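Local coordinates for protein glycerol Dehydrogenase (PDB 5XN8) that oxidises glycerol to dihydroxyacetone with NAD(+) as the electron acceptor, as a member of the metal-dependent iron-containing alcohol dehydrogenase family, at residues 4-9 with 244-249; 9-14 with 233-238; 152-157 with 229-234; 174-179 with 198-203; 264-269 with 312-317. All coordinates share one frame; numbering follows the deposited sequence.

Interaction 1: 4-9 with 244-249; sequences VIQSPG and GFESSG
Q6 and S247 meet through a nearly straight hydrogen bond: the backbone N of Q6 donates to S247 OG at 3.0 Å, with 175° at the hydrogen. S247 carries its hydroxyl anti to its own carbonyl carbon, which aims OG at the strand; its CB rests against I5, 3.9 Å from I5 CG1. The side chain of Q6 leaves with CG between backbone N and carbonyl carbon (chi1 59°), then runs extended across the likewise extended chain of E246 at about a right angle. Amide and carboxylate planes are turned 59° apart, with Q6 NE2 3.4 Å from E246 OE1 and 3.5 Å from E246 OE2; NE2 is also weakly bonded to N146 OD1. The firmer partners of this carboxylate lie outside: A126 N bonds OE2 and N146 ND2 bonds OE1. Q6 OE1 accepts from K10 NZ of the second subunit, whose strand pairs antiparallel with residues 4-6, so the contact joins the ladder shared with that subunit to helix 228-247. E246 also lies beside S125, probably part of the NAD(+) site. With two N-H donors on its buried carboxylate, E246 is probably ionised, while S247 OG takes up a strand-edge N-H.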
# COMPACT_ATOMS: atom_id res chain seq x y z
N VAL A 4 -31.15 4.53 20.64
CA VAL A 4 -32.40 3.93 20.18
C VAL A 4 -32.33 3.66 18.69
O VAL A 4 -31.79 4.45 17.94
CB VAL A 4 -33.64 4.81 20.48
CG1 VAL A 4 -34.93 4.03 20.22
CG2 VAL A 4 -33.61 5.31 21.93
N ILE A 5 -32.87 2.51 18.30
CA ILE A 5 -33.09 2.16 16.89
C ILE A 5 -34.49 1.57 16.78
O ILE A 5 -34.91 0.79 17.63
CB ILE A 5 -32.01 1.18 16.36
CG1 ILE A 5 -32.23 0.85 14.88
CG2 ILE A 5 -31.97 -0.12 17.17
CD1 ILE A 5 -31.07 0.12 14.24
N GLN A 6 -35.24 1.97 15.74
CA GLN A 6 -36.54 1.35 15.46
C GLN A 6 -36.59 0.83 14.04
O GLN A 6 -35.78 1.19 13.19
CB GLN A 6 -37.72 2.28 15.80
CG GLN A 6 -37.79 3.63 15.09
CD GLN A 6 -38.95 4.46 15.59
OE1 GLN A 6 -38.97 4.93 16.75
NE2 GLN A 6 -39.96 4.63 14.75
N SER A 7 -37.53 -0.08 13.81
CA SER A 7 -37.63 -0.79 12.54
C SER A 7 -39.05 -1.26 12.30
O SER A 7 -39.81 -1.46 13.26
CB SER A 7 -36.67 -1.99 12.55
OG SER A 7 -36.58 -2.62 11.28
N PRO A 8 -39.45 -1.42 11.02
CA PRO A 8 -40.67 -2.18 10.76
C PRO A 8 -40.45 -3.64 11.13
O PRO A 8 -39.34 -4.15 10.95
CB PRO A 8 -40.84 -2.04 9.24
CG PRO A 8 -39.46 -1.81 8.73
CD PRO A 8 -38.84 -0.93 9.77
N GLY A 9 -41.49 -4.29 11.65
CA GLY A 9 -41.43 -5.70 12.06
C GLY A 9 -40.81 -6.64 11.04
O GLY A 9 -39.96 -7.45 11.39
N GLY A 244 -31.60 4.46 8.34
CA GLY A 244 -30.61 5.53 8.40
C GLY A 244 -31.12 6.89 8.82
O GLY A 244 -30.54 7.51 9.70
N PHE A 245 -32.21 7.38 8.22
CA PHE A 245 -32.69 8.74 8.54
C PHE A 245 -33.45 8.79 9.87
O PHE A 245 -33.29 9.75 10.64
CB PHE A 245 -33.47 9.36 7.36
CG PHE A 245 -34.98 9.20 7.43
CD1 PHE A 245 -35.75 10.07 8.19
CD2 PHE A 245 -35.62 8.20 6.71
CE1 PHE A 245 -37.13 9.94 8.25
CE2 PHE A 245 -37.00 8.05 6.77
CZ PHE A 245 -37.76 8.92 7.54
N GLU A 246 -34.27 7.78 10.13
CA GLU A 246 -35.16 7.78 11.29
C GLU A 246 -34.43 7.50 12.60
O GLU A 246 -34.76 8.11 13.62
CB GLU A 246 -36.29 6.76 11.10
CG GLU A 246 -37.37 6.83 12.17
CD GLU A 246 -38.53 5.89 11.88
OE1 GLU A 246 -38.29 4.67 11.74
OE2 GLU A 246 -39.67 6.39 11.78
N SER A 247 -33.47 6.58 12.57
CA SER A 247 -32.74 6.14 13.77
C SER A 247 -31.29 6.64 13.87
O SER A 247 -30.65 6.45 14.91
CB SER A 247 -32.76 4.61 13.85
OG SER A 247 -34.09 4.14 14.02
N SER A 248 -30.76 7.26 12.82
CA SER A 248 -29.45 7.92 12.90
C SER A 248 -29.61 9.44 12.86
O SER A 248 -29.04 10.13 13.71
CB SER A 248 -28.51 7.41 11.80
OG SER A 248 -27.20 7.19 12.30
N GLY A 249 -30.37 9.96 11.89
CA GLY A 249 -30.79 11.38 11.88
C GLY A 249 -30.76 12.10 10.52
O GLY A 249 -29.98 11.72 9.63

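Interaction 2: 9-14 with 233-238; sequences GKYLQG and IIEANT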
# COMPACT_ATOMS: atom_id res chain seq x y z
N GLY A 9 -41.49 -4.29 11.65
CA GLY A 9 -41.43 -5.70 12.06
C GLY A 9 -40.81 -6.64 11.04
O GLY A 9 -39.96 -7.45 11.39
N LYS A 10 -41.24 -6.52 9.77
CA LYS A 10 -40.72 -7.35 8.67
C LYS A 10 -40.61 -6.54 7.39
O LYS A 10 -41.48 -5.72 7.09
CB LYS A 10 -41.63 -8.56 8.42
CG LYS A 10 -41.55 -9.65 9.47
CD LYS A 10 -42.08 -10.98 8.98
CE LYS A 10 -42.35 -11.91 10.15
NZ LYS A 10 -43.54 -11.52 10.95
N TYR A 11 -39.54 -6.77 6.64
CA TYR A 11 -39.31 -6.13 5.35
C TYR A 11 -39.09 -7.23 4.31
O TYR A 11 -38.18 -8.03 4.46
CB TYR A 11 -38.13 -5.17 5.45
CG TYR A 11 -37.65 -4.64 4.12
CD1 TYR A 11 -38.19 -3.48 3.56
CD2 TYR A 11 -36.64 -5.29 3.42
CE1 TYR A 11 -37.74 -2.99 2.36
CE2 TYR A 11 -36.20 -4.82 2.20
CZ TYR A 11 -36.75 -3.66 1.68
OH TYR A 11 -36.31 -3.19 0.46
N LEU A 12 -39.95 -7.29 3.30
CA LEU A 12 -39.90 -8.34 2.27
C LEU A 12 -39.52 -7.72 0.94
O LEU A 12 -39.98 -6.62 0.61
CB LEU A 12 -41.27 -9.01 2.11
CG LEU A 12 -41.72 -10.00 3.19
CD1 LEU A 12 -42.10 -9.29 4.47
CD2 LEU A 12 -42.89 -10.81 2.64
N GLN A 13 -38.72 -8.43 0.15
CA GLN A 13 -38.28 -7.91 -1.15
C GLN A 13 -37.90 -9.00 -2.14
O GLN A 13 -37.09 -9.85 -1.82
CB GLN A 13 -37.10 -6.96 -0.96
CG GLN A 13 -36.62 -6.34 -2.26
CD GLN A 13 -35.32 -5.61 -2.07
OE1 GLN A 13 -35.21 -4.75 -1.19
NE2 GLN A 13 -34.30 -5.97 -2.85
N GLY A 14 -38.44 -8.92 -3.34
CA GLY A 14 -38.09 -9.84 -4.43
C GLY A 14 -39.12 -9.84 -5.54
O GLY A 14 -40.11 -9.11 -5.48
N ILE A 233 -30.07 -1.79 -4.83
CA ILE A 233 -30.43 -0.37 -4.82
C ILE A 233 -31.83 -0.13 -4.25
O ILE A 233 -32.03 0.86 -3.57
CB ILE A 233 -30.26 0.26 -6.24
CG1 ILE A 233 -28.77 0.40 -6.56
CG2 ILE A 233 -30.98 1.61 -6.38
CD1 ILE A 233 -28.04 1.50 -5.81
N ILE A 234 -32.78 -1.02 -4.54
CA ILE A 234 -34.11 -0.95 -3.92
C ILE A 234 -34.03 -1.10 -2.39
O ILE A 234 -34.77 -0.45 -1.66
CB ILE A 234 -35.09 -1.98 -4.53
CG1 ILE A 234 -35.45 -1.58 -5.97
CG2 ILE A 234 -36.37 -2.11 -3.71
CD1 ILE A 234 -36.11 -2.68 -6.77
N GLU A 235 -33.13 -1.96 -1.92
CA GLU A 235 -32.91 -2.13 -0.48
C GLU A 235 -32.22 -0.91 0.12
O GLU A 235 -32.60 -0.45 1.20
CB GLU A 235 -32.08 -3.38 -0.20
CG GLU A 235 -32.03 -3.77 1.27
CD GLU A 235 -30.94 -4.77 1.62
OE1 GLU A 235 -30.50 -5.50 0.71
OE2 GLU A 235 -30.54 -4.82 2.81
N ALA A 236 -31.20 -0.42 -0.58
CA ALA A 236 -30.53 0.83 -0.21
C ALA A 236 -31.53 1.98 -0.09
O ALA A 236 -31.56 2.68 0.92
CB ALA A 236 -29.44 1.17 -1.21
N ASN A 237 -32.34 2.15 -1.14
CA ASN A 237 -33.34 3.22 -1.22
C ASN A 237 -34.45 3.14 -0.18
O ASN A 237 -35.02 4.17 0.18
CB ASN A 237 -34.00 3.25 -2.62
CG ASN A 237 -33.10 3.84 -3.69
OD1 ASN A 237 -31.92 4.11 -3.47
ND2 ASN A 237 -33.67 4.04 -4.88
N THR A 238 -34.76 1.93 0.29
CA THR A 238 -35.91 1.71 1.16
C THR A 238 -35.53 1.33 2.59
O THR A 238 -35.90 2.05 3.52
CB THR A 238 -36.85 0.64 0.58
OG1 THR A 238 -36.94 0.82 -0.84
CG2 THR A 238 -38.25 0.75 1.20
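Y11 points from strand 10-14 at the helix, and its hydroxyl comes down beside E235 and T238. CG lies anti to the backbone N (chi1 169°), so from CB onward the ring is carried straight off the sheet. The side chain touches V150 of the neighbouring strand, and the ring meets that of Y239 with planes about 60° apart. Further out, CE1 touches T238 CG2 at 3.9 Å, the methyl lying near the ring plane at its edge. At the tip, OH passes M152 CG at 3.6 Å, sits 3.7 Å from E235 CA and gives its proton to Q13 OE1 at 2.5 Å, in the plane of that amide carbonyl. Strand 10-14 is the outermost strand, within this chain, of the parallel sheet of the Rossmann-like nucleotide-binding domain; helix 228-247 runs roughly antiparallel to it (152°), with the axes 10.0 Å apart. Q13 extends alongside Y11, OE1 lying 3.6 Å from E235 CB and 3.8 Å from I234 CG2, while NE2 donates to E231 O. The carboxylate of E235 takes N-H bonds from E197 and A198 of the second subunit. Where the helix widens into a pi-type turn, T238 OG1 donates to I234 O at 2.6 Å.

Interaction 3: 152-157 with 229-234; sequences MDTAII and ALERII
T154 OG1 donates to E231 OE2 at 2.6 Å, the one hydrogen bond between the two segments. The hydroxyl reaches the syn side of the carboxylate, 33° out of its plane. The site is a strand-to-helix junction: strand 149-153 of the parallel Rossmann-like sheet runs directly into helix 154-158, and helix 228-247 packs across the turn. D153 is the N-cap, its OD1 accepting from A155 N at 3.1 Å in a bent bond (136°), on the anti side of the carboxylate. OD2 of the same residue is bonded to S18 OG. T154 is thus the first residue of the short helix, and its side chain serves two purposes. With chi1 60°, OG1 stands between the backbone N and the carbonyl carbon and faces E231, leaving CG2 to press on I234 CD1 at 3.5 Å. E231 reaches back toward T154 by a bend at chi2. Its other oxygen, OE1, forms a salt bridge with K3 NZ of the second subunit, so the carboxylate links the junction to that subunit and its negative charge is probably balanced there. Beside this polar pair the packing is apolar. I157 CG2 meets I234 CD1 at 3.8 Å from the helix side. From the strand side M152, bent at both chi2 and chi3, brings its terminal CE to 3.8 Å from I234 CG2.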
# COMPACT_ATOMS: atom_id res chain seq x y z
N MET A 152 -41.81 -5.12 -1.03
CA MET A 152 -41.22 -4.51 -2.21
C MET A 152 -41.21 -5.54 -3.34
O MET A 152 -40.37 -6.43 -3.36
CB MET A 152 -39.80 -4.04 -1.89
CG MET A 152 -39.68 -3.16 -0.66
SD MET A 152 -40.50 -1.57 -0.84
CE MET A 152 -39.41 -0.74 -1.98
N ASP A 153 -42.16 -5.42 -4.26
CA ASP A 153 -42.20 -6.28 -5.44
C ASP A 153 -41.35 -5.62 -6.50
O ASP A 153 -41.76 -4.64 -7.14
CB ASP A 153 -43.64 -6.49 -5.94
CG ASP A 153 -43.73 -7.60 -6.99
OD1 ASP A 153 -42.76 -7.80 -7.76
OD2 ASP A 153 -44.76 -8.29 -7.04
N THR A 154 -40.16 -6.18 -6.70
CA THR A 154 -39.16 -5.58 -7.58
C THR A 154 -39.46 -5.78 -9.07
O THR A 154 -38.87 -5.10 -9.90
CB THR A 154 -37.77 -6.16 -7.27
OG1 THR A 154 -37.79 -7.58 -7.47
CG2 THR A 154 -37.37 -5.85 -5.81
N ALA A 155 -40.36 -6.71 -9.40
CA ALA A 155 -40.86 -6.85 -10.78
C ALA A 155 -41.77 -5.68 -11.15
O ALA A 155 -41.75 -5.21 -12.30
CB ALA A 155 -41.60 -8.18 -10.95
N ILE A 156 -42.56 -5.22 -10.19
CA ILE A 156 -43.43 -4.04 -10.38
C ILE A 156 -42.61 -2.75 -10.34
O ILE A 156 -42.80 -1.87 -11.16
CB ILE A 156 -44.56 -4.00 -9.32
CG1 ILE A 156 -45.46 -5.23 -9.45
CG2 ILE A 156 -45.38 -2.71 -9.43
CD1 ILE A 156 -46.41 -5.44 -8.30
N ILE A 157 -41.70 -2.65 -9.37
CA ILE A 157 -40.86 -1.45 -9.21
C ILE A 157 -39.95 -1.22 -10.42
O ILE A 157 -39.79 -0.09 -10.87
CB ILE A 157 -40.05 -1.50 -7.90
CG1 ILE A 157 -41.00 -1.39 -6.69
CG2 ILE A 157 -39.01 -0.39 -7.83
CD1 ILE A 157 -40.44 -1.97 -5.40
N ALA A 229 -28.38 -5.93 -9.00
CA ALA A 229 -27.96 -4.54 -8.72
C ALA A 229 -29.16 -3.65 -8.39
O ALA A 229 -29.08 -2.78 -7.51
CB ALA A 229 -27.21 -3.97 -9.91
N LEU A 230 -30.26 -3.86 -9.10
CA LEU A 230 -31.52 -3.19 -8.80
C LEU A 230 -32.06 -3.63 -7.43
O LEU A 230 -32.59 -2.80 -6.68
CB LEU A 230 -32.55 -3.47 -9.89
CG LEU A 230 -33.90 -2.75 -9.77
CD1 LEU A 230 -33.71 -1.24 -9.83
CD2 LEU A 230 -34.87 -3.23 -10.83
N GLU A 231 -31.94 -4.92 -7.12
CA GLU A 231 -32.37 -5.44 -5.81
C GLU A 231 -31.59 -4.76 -4.69
O GLU A 231 -32.18 -4.39 -3.68
CB GLU A 231 -32.18 -6.97 -5.73
CG GLU A 231 -33.05 -7.79 -6.67
CD GLU A 231 -34.46 -8.09 -6.15
OE1 GLU A 231 -34.67 -8.10 -4.93
OE2 GLU A 231 -35.35 -8.36 -6.99
N ARG A 232 -30.27 -4.60 -4.88
CA ARG A 232 -29.41 -3.94 -3.88
C ARG A 232 -29.77 -2.46 -3.72
O ARG A 232 -29.77 -1.94 -2.60
CB ARG A 232 -27.92 -4.03 -4.25
CG ARG A 232 -27.33 -5.42 -4.41
CD ARG A 232 -27.26 -6.20 -3.11
NE ARG A 232 -26.81 -7.58 -3.34
CZ ARG A 232 -25.54 -7.97 -3.52
NH1 ARG A 232 -24.53 -7.10 -3.52
NH2 ARG A 232 -25.27 -9.26 -3.72
N ILE A 233 -30.07 -1.79 -4.83
CA ILE A 233 -30.43 -0.37 -4.82
C ILE A 233 -31.83 -0.13 -4.25
O ILE A 233 -32.03 0.86 -3.57
CB ILE A 233 -30.26 0.26 -6.24
CG1 ILE A 233 -28.77 0.40 -6.56
CG2 ILE A 233 -30.98 1.61 -6.38
CD1 ILE A 233 -28.04 1.50 -5.81
N ILE A 234 -32.78 -1.02 -4.54
CA ILE A 234 -34.11 -0.95 -3.92
C ILE A 234 -34.03 -1.10 -2.39
O ILE A 234 -34.77 -0.45 -1.66
CB ILE A 234 -35.09 -1.98 -4.53
CG1 ILE A 234 -35.45 -1.58 -5.97
CG2 ILE A 234 -36.37 -2.11 -3.71
CD1 ILE A 234 -36.11 -2.68 -6.77

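Interaction 4: 174-179 with 198-203; sequences STWFEA and AALSLA
A203 CB is the bump that enters the hollow between T175 and A179, residues one turn apart on the facing helix. A179 CB meets A203 CB at 3.6 Å, and T175 CG2 lies 4.1 Å from A203 CB on the other side of the depression. The small residues let the backbones come close: the CA atoms of W176 and A203 are 4.7 Å apart, and W176 CB reaches A203 O at 3.5 Å. The second bump is L200. Its CG is anti to the backbone N (chi1 -178°), which throws CD1 forward into the notch between W176 and A179; it lies 3.6 Å from W176 CZ3 and 4.2 Å from A179 CB. The helices belong to the all-helical domain of this dehydrogenase family, and the two segments run at 139° with axes 9.0 Å apart. Helix 162-185 also carries the zinc ligand D171, one turn before T175, while E178 OE1 accepts from ND1 of the zinc ligand H254, a second-shell bond that probably holds that imidazole. T175 OG1, turned from the methyl contact, is hydrogen-bonded to S241 OG, and W176 makes a cation-pi contact with R204. Along its own helix, W176 CD1 stands 3.9 Å above the centre of the F177 ring.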
# COMPACT_ATOMS: atom_id res chain seq x y z
N SER A 174 -28.19 11.21 0.55
CA SER A 174 -28.10 12.10 1.71
C SER A 174 -27.97 11.40 3.06
O SER A 174 -27.66 12.06 4.05
CB SER A 174 -29.37 12.94 1.79
OG SER A 174 -30.44 12.14 2.27
N THR A 175 -28.26 10.11 3.12
CA THR A 175 -28.47 9.44 4.41
C THR A 175 -27.21 9.35 5.23
O THR A 175 -27.22 9.71 6.41
CB THR A 175 -29.11 8.05 4.20
OG1 THR A 175 -30.33 8.21 3.48
CG2 THR A 175 -29.39 7.38 5.52
N TRP A 176 -26.13 8.87 4.61
CA TRP A 176 -24.81 8.80 5.29
C TRP A 176 -24.33 10.15 5.80
O TRP A 176 -23.79 10.24 6.91
CB TRP A 176 -23.75 8.21 4.36
CG TRP A 176 -22.35 8.42 4.84
CD1 TRP A 176 -21.38 9.10 4.20
CD2 TRP A 176 -21.78 7.97 6.07
NE1 TRP A 176 -20.23 9.10 4.94
CE2 TRP A 176 -20.45 8.42 6.11
CE3 TRP A 176 -22.28 7.23 7.16
CZ2 TRP A 176 -19.60 8.16 7.18
CZ3 TRP A 176 -21.43 6.97 8.23
CH2 TRP A 176 -20.10 7.43 8.23
N PHE A 177 -24.50 11.21 5.00
CA PHE A 177 -23.92 12.50 5.35
C PHE A 177 -24.65 13.20 6.49
O PHE A 177 -24.02 13.83 7.35
CB PHE A 177 -23.85 13.40 4.13
CG PHE A 177 -22.93 12.88 3.07
CD1 PHE A 177 -21.55 13.00 3.23
CD2 PHE A 177 -23.42 12.22 1.97
CE1 PHE A 177 -20.69 12.49 2.27
CE2 PHE A 177 -22.55 11.70 1.01
CZ PHE A 177 -21.18 11.85 1.16
N GLU A 178 -25.98 13.06 6.50
CA GLU A 178 -26.82 13.58 7.57
C GLU A 178 -26.78 12.72 8.82
O GLU A 178 -26.83 13.23 9.96
CB GLU A 178 -28.27 13.69 7.09
CG GLU A 178 -28.46 14.67 5.94
CD GLU A 178 -29.90 14.78 5.52
OE1 GLU A 178 -30.41 13.87 4.85
OE2 GLU A 178 -30.52 15.81 5.83
N ALA A 179 -26.73 11.40 8.64
CA ALA A 179 -26.59 10.48 9.77
C ALA A 179 -25.28 10.78 10.48
O ALA A 179 -25.28 11.07 11.68
CB ALA A 179 -26.61 9.04 9.29
N ALA A 198 -25.36 0.30 14.69
CA ALA A 198 -26.20 -0.40 13.70
C ALA A 198 -26.78 0.53 12.64
O ALA A 198 -26.59 0.32 11.44
CB ALA A 198 -27.33 -1.15 14.40
N ALA A 199 -27.49 1.54 13.11
CA ALA A 199 -28.16 2.53 12.25
C ALA A 199 -27.18 3.34 11.42
O ALA A 199 -27.43 3.59 10.23
CB ALA A 199 -29.02 3.45 13.11
N LEU A 200 -26.08 3.76 12.04
CA LEU A 200 -25.02 4.50 11.34
C LEU A 200 -24.28 3.63 10.32
O LEU A 200 -23.90 4.12 9.25
CB LEU A 200 -24.01 5.07 12.34
CG LEU A 200 -22.86 5.91 11.78
CD1 LEU A 200 -23.35 7.25 11.30
CD2 LEU A 200 -21.75 6.08 12.80
N SER A 201 -24.04 2.37 10.66
CA SER A 201 -23.41 1.43 9.73
C SER A 201 -24.27 1.21 8.49
O SER A 201 -23.75 1.12 7.38
CB SER A 201 -23.17 0.08 10.41
OG SER A 201 -24.38 -0.63 10.51
N LEU A 202 -25.59 1.10 8.68
CA LEU A 202 -26.54 0.94 7.56
C LEU A 202 -26.66 2.21 6.73
O LEU A 202 -26.83 2.15 5.51
CB LEU A 202 -27.92 0.51 8.07
CG LEU A 202 -28.06 -0.90 8.63
CD1 LEU A 202 -29.43 -1.04 9.29
CD2 LEU A 202 -27.87 -2.00 7.59
N ALA A 203 -26.57 3.36 7.39
CA ALA A 203 -26.42 4.65 6.71
C ALA A 203 -25.23 4.68 5.77
O ALA A 203 -25.34 5.16 4.64
CB ALA A 203 -26.30 5.78 7.72

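Interaction 5: 264-269 with 312-317; sequences EECHHL and MGVKEG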
# COMPACT_ATOMS: atom_id res chain seq x y z
N GLU A 264 -41.46 28.32 -6.47
CA GLU A 264 -42.41 27.58 -7.31
C GLU A 264 -41.75 26.89 -8.52
O GLU A 264 -42.23 25.86 -8.99
CB GLU A 264 -43.57 28.47 -7.75
CG GLU A 264 -43.15 29.65 -8.64
CD GLU A 264 -44.34 30.40 -9.24
OE1 GLU A 264 -45.35 29.77 -9.64
OE2 GLU A 264 -44.25 31.65 -9.34
N GLU A 265 -40.66 27.48 -9.01
CA GLU A 265 -39.82 26.85 -10.06
C GLU A 265 -39.27 25.46 -9.72
O GLU A 265 -38.99 24.68 -10.63
CB GLU A 265 -38.64 27.76 -10.46
CG GLU A 265 -37.87 28.42 -9.30
CD GLU A 265 -38.20 29.88 -9.11
OE1 GLU A 265 -39.28 30.17 -8.53
OE2 GLU A 265 -37.35 30.70 -9.53
N CYS A 266 -39.11 25.16 -8.43
CA CYS A 266 -38.68 23.83 -7.97
C CYS A 266 -39.81 22.80 -7.79
O CYS A 266 -39.52 21.64 -7.50
CB CYS A 266 -37.92 23.95 -6.65
SG CYS A 266 -36.44 24.98 -6.76
N HIS A 267 -41.07 23.20 -7.94
CA HIS A 267 -42.21 22.30 -7.70
C HIS A 267 -42.31 21.15 -8.71
O HIS A 267 -42.91 20.12 -8.41
CB HIS A 267 -43.54 23.08 -7.64
CG HIS A 267 -43.72 23.88 -6.38
ND1 HIS A 267 -44.62 24.92 -6.29
CD2 HIS A 267 -43.13 23.79 -5.16
CE1 HIS A 267 -44.58 25.44 -5.07
NE2 HIS A 267 -43.68 24.78 -4.37
N HIS A 268 -41.72 21.31 -9.90
CA HIS A 268 -41.63 20.20 -10.86
C HIS A 268 -40.62 19.08 -10.48
O HIS A 268 -40.66 17.99 -11.05
CB HIS A 268 -41.37 20.72 -12.29
CG HIS A 268 -39.96 21.14 -12.55
ND1 HIS A 268 -39.37 22.22 -11.94
CD2 HIS A 268 -39.03 20.64 -13.41
CE1 HIS A 268 -38.13 22.36 -12.40
NE2 HIS A 268 -37.90 21.42 -13.29
N LEU A 269 -39.74 19.35 -9.51
CA LEU A 269 -38.74 18.38 -9.08
C LEU A 269 -39.27 17.47 -7.99
O LEU A 269 -40.02 17.91 -7.12
CB LEU A 269 -37.50 19.07 -8.53
CG LEU A 269 -36.61 19.87 -9.48
CD1 LEU A 269 -35.40 20.37 -8.69
CD2 LEU A 269 -36.17 19.03 -10.66
N MET A 312 -32.33 22.67 -11.41
CA MET A 312 -33.51 22.72 -10.54
C MET A 312 -34.53 23.82 -10.90
O MET A 312 -35.46 24.06 -10.14
CB MET A 312 -33.05 22.94 -9.10
CG MET A 312 -32.14 21.86 -8.57
SD MET A 312 -31.65 22.24 -6.91
CE MET A 312 -33.19 22.10 -6.01
N GLY A 313 -34.34 24.49 -12.04
CA GLY A 313 -35.26 25.52 -12.52
C GLY A 313 -35.06 26.92 -11.98
O GLY A 313 -35.87 27.80 -12.29
N VAL A 314 -34.00 27.15 -11.20
CA VAL A 314 -33.70 28.49 -10.66
C VAL A 314 -32.67 29.16 -11.57
O VAL A 314 -31.49 28.84 -11.54
CB VAL A 314 -33.19 28.45 -9.20
CG1 VAL A 314 -33.21 29.85 -8.60
CG2 VAL A 314 -34.02 27.50 -8.36
N LYS A 315 -33.15 30.08 -12.42
CA LYS A 315 -32.32 30.70 -13.47
C LYS A 315 -32.14 32.21 -13.30
O LYS A 315 -31.13 32.75 -13.74
CB LYS A 315 -32.93 30.40 -14.84
CG LYS A 315 -33.25 28.94 -15.11
CD LYS A 315 -32.09 28.10 -15.62
CE LYS A 315 -32.56 26.68 -15.93
NZ LYS A 315 -33.45 26.58 -17.13
N GLU A 316 -33.08 32.88 -12.64
CA GLU A 316 -33.07 34.32 -12.45
C GLU A 316 -33.26 34.68 -10.98
O GLU A 316 -33.79 33.89 -10.21
CB GLU A 316 -34.19 34.96 -13.26
CG GLU A 316 -34.23 34.50 -14.71
CD GLU A 316 -35.03 35.39 -15.64
OE1 GLU A 316 -35.83 36.20 -15.14
OE2 GLU A 316 -34.82 35.27 -16.86
N GLY A 317 -32.83 35.90 -10.62
CA GLY A 317 -32.97 36.43 -9.26
C GLY A 317 -32.33 35.57 -8.19
O GLY A 317 -32.86 35.48 -7.08
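The imidazole of H268 turns an edge to G313, whose CA lies near the ring plane, 4.3 Å from H268 CE1. One face is covered by its neighbour L269, CD2 standing 3.9 Å above the plane toward the rim. At another point of the edge lies the carbonyl of E265, to whose O H268 ND1 donates a weak, strongly bent bond of 2.8 Å (123°). The closer packing lies away from this ring. G313 has positive phi (85°), a backbone turn that suits glycine and lays its carbonyl against E265: E265 CB is 3.3 Å from G313 O. The chain of E265 bends at chi2 (-104°), CG passing V314 CG2, and its OE2 ends in a salt bridge with K321 of helix 318-329. C266 SG, anti to its own carbonyl carbon, packs on V314 CG2 at 3.8 Å. L269 crosses M312 at about a right angle, CD1 resting 3.5 Å from M312 CB and also touching CG and CE; M312 also touches F260 and F277. The turn C266-L269 is a type I beta turn, closed by L269 N to C266 O at 3.1 Å. It overlaps a short 3-10 segment and leads into helix 271-285, which opens with the zinc ligand H271. This is loop-on-loop packing between helices of the helical domain, with the side chain of L269 about 7 Å from a bound glycerol.

In the fold
From the N terminus, strand 3-6 meets the end region of helix 228-247 in interaction 1, closing a long loop. Strand 10-14 follows at once and returns to the same helix in interaction 2, within that loop. Interaction 3 lies deeper still: it ends on the same part of the helix, so 2 and 3 share I233 and I234 and reach neighbouring strands of one sheet. Interaction 4 joins two successive long helices inside all three loops and touches interaction 1 through S248 and A179. Interactions 2 and 3 tie the nucleotide-binding sheet to helix 228-247; all four touch the second subunit. Interaction 5 follows in series, linking loops of the helical domain alone.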